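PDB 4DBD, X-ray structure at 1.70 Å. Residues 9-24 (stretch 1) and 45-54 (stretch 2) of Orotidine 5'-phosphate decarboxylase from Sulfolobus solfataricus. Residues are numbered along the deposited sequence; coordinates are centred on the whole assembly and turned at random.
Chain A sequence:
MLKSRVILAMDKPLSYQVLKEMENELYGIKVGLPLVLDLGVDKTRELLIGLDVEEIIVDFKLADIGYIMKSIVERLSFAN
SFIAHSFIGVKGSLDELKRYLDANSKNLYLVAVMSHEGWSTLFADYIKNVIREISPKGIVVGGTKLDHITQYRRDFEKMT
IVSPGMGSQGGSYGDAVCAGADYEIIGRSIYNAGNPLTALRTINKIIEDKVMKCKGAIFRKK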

# COMPACT_ATOMS: atom_id res chain seq x y z
N ALA A 9 -15.99 3.11 -5.88
CA ALA A 9 -14.89 3.05 -4.92
C ALA A 9 -15.50 3.11 -3.54
O ALA A 9 -15.82 4.19 -3.03
N MET A 10 -15.72 1.94 -2.95
CA MET A 10 -16.36 1.90 -1.65
C MET A 10 -15.33 2.08 -0.55
O MET A 10 -14.82 1.11 0.01
N ASP A 11 -15.04 3.34 -0.25
CA ASP A 11 -14.09 3.70 0.79
C ASP A 11 -14.82 4.16 2.05
O ASP A 11 -14.20 4.48 3.07
N LYS A 12 -16.15 4.20 1.96
CA LYS A 12 -17.02 4.32 3.13
C LYS A 12 -18.11 3.26 2.99
O LYS A 12 -18.51 2.94 1.88
N PRO A 13 -18.59 2.73 4.13
CA PRO A 13 -19.64 1.71 4.14
C PRO A 13 -20.93 2.16 3.44
O PRO A 13 -21.40 3.27 3.68
N LEU A 14 -21.46 1.29 2.58
CA LEU A 14 -22.82 1.43 2.08
C LEU A 14 -23.60 0.18 2.49
O LEU A 14 -23.03 -0.90 2.63
N SER A 15 -24.91 0.31 2.69
CA SER A 15 -25.70 -0.82 3.17
C SER A 15 -25.83 -1.90 2.10
O SER A 15 -25.70 -1.63 0.91
N TYR A 16 -26.13 -3.12 2.54
CA TYR A 16 -26.28 -4.23 1.61
C TYR A 16 -27.41 -3.98 0.62
O TYR A 16 -27.30 -4.32 -0.55
N GLN A 17 -28.51 -3.41 1.11
CA GLN A 17 -29.66 -3.17 0.24
C GLN A 17 -29.33 -2.20 -0.90
O GLN A 17 -29.70 -2.43 -2.05
N VAL A 18 -28.61 -1.13 -0.57
CA VAL A 18 -28.14 -0.17 -1.58
C VAL A 18 -27.29 -0.85 -2.65
O VAL A 18 -27.51 -0.66 -3.85
N LEU A 19 -26.33 -1.66 -2.22
CA LEU A 19 -25.44 -2.32 -3.16
C LEU A 19 -26.20 -3.26 -4.10
O LEU A 19 -25.82 -3.43 -5.25
N LYS A 20 -27.28 -3.85 -3.61
CA LYS A 20 -28.06 -4.78 -4.44
C LYS A 20 -28.76 -4.10 -5.61
O LYS A 20 -28.93 -4.70 -6.67
N GLU A 21 -29.17 -2.84 -5.43
CA GLU A 21 -29.73 -2.06 -6.53
C GLU A 21 -28.63 -1.64 -7.50
O GLU A 21 -28.82 -1.65 -8.72
N MET A 22 -27.49 -1.26 -6.94
CA MET A 22 -26.36 -0.82 -7.75
C MET A 22 -25.79 -1.97 -8.56
O MET A 22 -25.26 -1.76 -9.64
N GLU A 23 -25.92 -3.19 -8.04
CA GLU A 23 -25.26 -4.35 -8.63
C GLU A 23 -25.39 -4.43 -10.16
O GLU A 23 -24.41 -4.72 -10.86
N ASN A 24 -26.59 -4.18 -10.68
CA ASN A 24 -26.82 -4.29 -12.11
C ASN A 24 -26.66 -2.94 -12.81
O ASN A 24 -27.00 -2.79 -13.99
N ARG A 45 -16.26 -8.89 4.21
CA ARG A 45 -16.55 -10.06 3.38
C ARG A 45 -18.05 -10.34 3.28
O ARG A 45 -18.58 -10.62 2.20
N GLU A 46 -18.73 -10.27 4.42
CA GLU A 46 -20.18 -10.46 4.45
C GLU A 46 -20.89 -9.47 3.53
O GLU A 46 -21.80 -9.83 2.79
N LEU A 47 -20.47 -8.21 3.57
CA LEU A 47 -21.08 -7.17 2.77
C LEU A 47 -21.07 -7.49 1.27
O LEU A 47 -22.00 -7.12 0.55
N LEU A 48 -20.02 -8.17 0.82
CA LEU A 48 -19.80 -8.36 -0.61
C LEU A 48 -20.34 -9.67 -1.19
O LEU A 48 -20.24 -9.91 -2.39
N ILE A 49 -20.93 -10.50 -0.34
CA ILE A 49 -21.25 -11.88 -0.71
C ILE A 49 -22.24 -12.07 -1.87
O ILE A 49 -21.90 -12.70 -2.87
N GLY A 50 -23.45 -11.54 -1.74
CA GLY A 50 -24.48 -11.79 -2.74
C GLY A 50 -24.38 -10.98 -4.03
O GLY A 50 -25.07 -11.28 -5.01
N LEU A 51 -23.52 -9.96 -4.03
CA LEU A 51 -23.50 -8.97 -5.10
C LEU A 51 -23.13 -9.53 -6.47
O LEU A 51 -22.07 -10.13 -6.64
N ASP A 52 -24.00 -9.31 -7.45
CA ASP A 52 -23.73 -9.73 -8.82
C ASP A 52 -23.16 -8.58 -9.65
O ASP A 52 -23.87 -7.94 -10.42
N VAL A 53 -21.86 -8.34 -9.48
CA VAL A 53 -21.16 -7.41 -10.34
C VAL A 53 -20.07 -8.18 -11.07
O VAL A 53 -19.65 -9.26 -10.63
N GLU A 54 -19.63 -7.66 -12.21
CA GLU A 54 -18.59 -8.33 -12.98
C GLU A 54 -17.31 -8.46 -12.16
O GLU A 54 -16.68 -9.52 -12.15

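The two stretches bury 565 Å² between them, in a contact that is apolar where Met10 and the helix that starts at Tyr16 meet Leu47, Leu48 and Leu51, and polar toward Glu23. Met10 points toward stretch 2 in a t, t, p conformation that brings its methyl group to two leucines, with CE 3.8 Å from Leu47 CD2 and 4.2 Å from Leu48 CD2. In the loop that follows, Leu14 starts sideways and its end leads off from stretch 2; its backbone makes the contact, Leu14 O lying 3.6 Å from Leu47 CD1. Ser15 points away; its p rotamer lets OG cap the helix by accepting from Val18 N at 3.2 Å.

Tyr16 leaves its CA sideways, but chi1 t brings the ring across to stretch 2. The Leu47 carbonyl meets the ring edge, with Leu47 O 3.3 Å from Tyr16 CD1, and this oxygen is buried without a polar partner. At the ring's far end, Tyr16 OH comes within 3.0 Å of Gly50 CA, a fit that depends on glycine: a CB there would lie 1.9 Å from the hydroxyl oxygen.

One turn on, Leu19 (m, t) points toward stretch 2 and packs against two leucines, its CD1 3.8 Å from Leu47 CG and its CB 3.7 Å from Leu51 CD2. Leu47 (t, p) and Leu51 (m, t) both set out sideways and bring their ends inward. Lys20 folds through three m torsions, so that its CD lies 3.5 Å from Leu51 CD2 while NZ makes a weak hydrogen bond to Gly50 O at 3.2 Å. The same NZ forms a salt bridge with Glu23 OE2 at 2.6 Å. Glu23, with chi1 off-well at 100°, points toward stretch 2, and its OE2 accepts a nearly linear hydrogen bond from Asp52 N at 3.0 Å. Its backbone closes the contact, Glu23 O approaching Val53 CG1 to 3.4 Å.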

# COMPACT_ATOMS: atom_id res chain seq x y z
CB ALA A 9 -13.91 4.21 -5.13
CB MET A 10 -17.16 0.61 -1.46
CG MET A 10 -18.04 0.66 -0.22
SD MET A 10 -19.45 -0.45 -0.33
CE MET A 10 -18.61 -2.04 -0.42
CB ASP A 11 -13.16 4.80 0.27
CG ASP A 11 -12.30 4.34 -0.88
OD1 ASP A 11 -11.71 3.23 -0.78
OD2 ASP A 11 -12.22 5.08 -1.89
CB LYS A 12 -17.67 5.70 3.19
CG LYS A 12 -16.83 6.78 3.84
CD LYS A 12 -17.67 8.04 3.94
CE LYS A 12 -16.96 9.15 4.70
NZ LYS A 12 -17.82 10.37 4.70
CB PRO A 13 -19.90 1.50 5.63
CG PRO A 13 -18.60 1.84 6.29
CD PRO A 13 -18.06 2.99 5.48
CB LEU A 14 -22.85 1.58 0.56
CG LEU A 14 -22.47 2.96 0.00
CD1 LEU A 14 -22.78 3.04 -1.48
CD2 LEU A 14 -23.21 4.05 0.75
CB SER A 15 -27.10 -0.37 3.59
OG SER A 15 -27.96 -0.36 2.47
CB TYR A 16 -26.51 -5.54 2.36
CG TYR A 16 -26.45 -6.76 1.47
CD1 TYR A 16 -25.24 -7.36 1.17
CD2 TYR A 16 -27.61 -7.31 0.94
CE1 TYR A 16 -25.17 -8.48 0.36
CE2 TYR A 16 -27.56 -8.43 0.13
CZ TYR A 16 -26.34 -9.02 -0.16
OH TYR A 16 -26.28 -10.13 -0.97
CB GLN A 17 -30.87 -2.69 1.04
CG GLN A 17 -31.27 -3.64 2.16
CD GLN A 17 -31.48 -5.06 1.67
OE1 GLN A 17 -32.02 -5.28 0.59
NE2 GLN A 17 -31.04 -6.04 2.47
CB VAL A 18 -27.32 0.97 -0.93
CG1 VAL A 18 -26.61 1.81 -1.99
CG2 VAL A 18 -28.20 1.83 -0.05
CB LEU A 19 -24.32 -3.06 -2.41
CG LEU A 19 -23.46 -2.15 -1.52
CD1 LEU A 19 -22.48 -2.95 -0.66
CD2 LEU A 19 -22.71 -1.14 -2.38
CB LYS A 20 -29.05 -5.59 -3.59
CG LYS A 20 -28.39 -6.63 -2.71
CD LYS A 20 -27.62 -7.66 -3.54
CE LYS A 20 -28.54 -8.51 -4.39
NZ LYS A 20 -27.81 -9.55 -5.17
CB GLU A 21 -30.46 -0.82 -6.03
CG GLU A 21 -31.85 -1.09 -5.46
CD GLU A 21 -32.73 -1.87 -6.43
OE1 GLU A 21 -33.10 -1.31 -7.49
OE2 GLU A 21 -33.06 -3.04 -6.13
CB MET A 22 -25.28 -0.22 -6.86
CG MET A 22 -25.73 0.97 -6.05
SD MET A 22 -24.30 1.75 -5.26
CE MET A 22 -24.93 3.40 -4.98
CB GLU A 23 -25.73 -5.65 -7.96
CG GLU A 23 -26.79 -6.43 -8.74
CD GLU A 23 -27.29 -7.64 -7.97
OE1 GLU A 23 -28.35 -8.20 -8.36
OE2 GLU A 23 -26.63 -8.03 -6.98
CB ASN A 24 -28.21 -4.87 -12.40
CG ASN A 24 -29.33 -3.98 -11.92
OD1 ASN A 24 -29.15 -3.19 -10.99
ND2 ASN A 24 -30.49 -4.10 -12.55
CB ARG A 45 -15.80 -11.29 3.92
CG ARG A 45 -14.28 -11.22 3.77
CD ARG A 45 -13.60 -12.53 4.15
NE ARG A 45 -12.24 -12.63 3.61
CZ ARG A 45 -11.91 -13.28 2.49
NH1 ARG A 45 -12.85 -13.92 1.79
NH2 ARG A 45 -10.66 -13.31 2.09
CB GLU A 46 -20.69 -10.28 5.88
CG GLU A 46 -22.19 -10.42 6.01
CD GLU A 46 -22.67 -10.41 7.45
OE1 GLU A 46 -21.82 -10.28 8.36
OE2 GLU A 46 -23.89 -10.54 7.67
CB LEU A 47 -20.37 -5.83 3.03
CG LEU A 47 -21.04 -4.58 2.44
CD1 LEU A 47 -22.48 -4.46 2.92
CD2 LEU A 47 -20.25 -3.33 2.80
CB LEU A 48 -18.30 -8.27 -0.91
CG LEU A 48 -17.71 -6.87 -0.75
CD1 LEU A 48 -16.20 -6.93 -0.74
CD2 LEU A 48 -18.22 -5.95 -1.86
CB ILE A 49 -21.69 -12.70 0.51
CG1 ILE A 49 -20.45 -13.19 1.27
CG2 ILE A 49 -22.55 -13.88 0.07
CD1 ILE A 49 -20.77 -13.93 2.56
CB LEU A 51 -22.55 -7.83 -4.73
CG LEU A 51 -22.78 -7.18 -3.36
CD1 LEU A 51 -21.82 -6.02 -3.14
CD2 LEU A 51 -24.22 -6.72 -3.21
CB ASP A 52 -25.00 -10.26 -9.50
CG ASP A 52 -24.75 -10.68 -10.94
OD1 ASP A 52 -23.72 -11.34 -11.21
OD2 ASP A 52 -25.58 -10.33 -11.82
CB VAL A 53 -20.57 -6.21 -9.55
CG1 VAL A 53 -21.69 -5.38 -8.97
CG2 VAL A 53 -19.64 -6.70 -8.46
CB GLU A 54 -18.31 -7.57 -14.29
CG GLU A 54 -19.54 -7.38 -15.18
CD GLU A 54 -20.00 -8.67 -15.82
OE1 GLU A 54 -19.15 -9.41 -16.35
OE2 GLU A 54 -21.23 -8.94 -15.81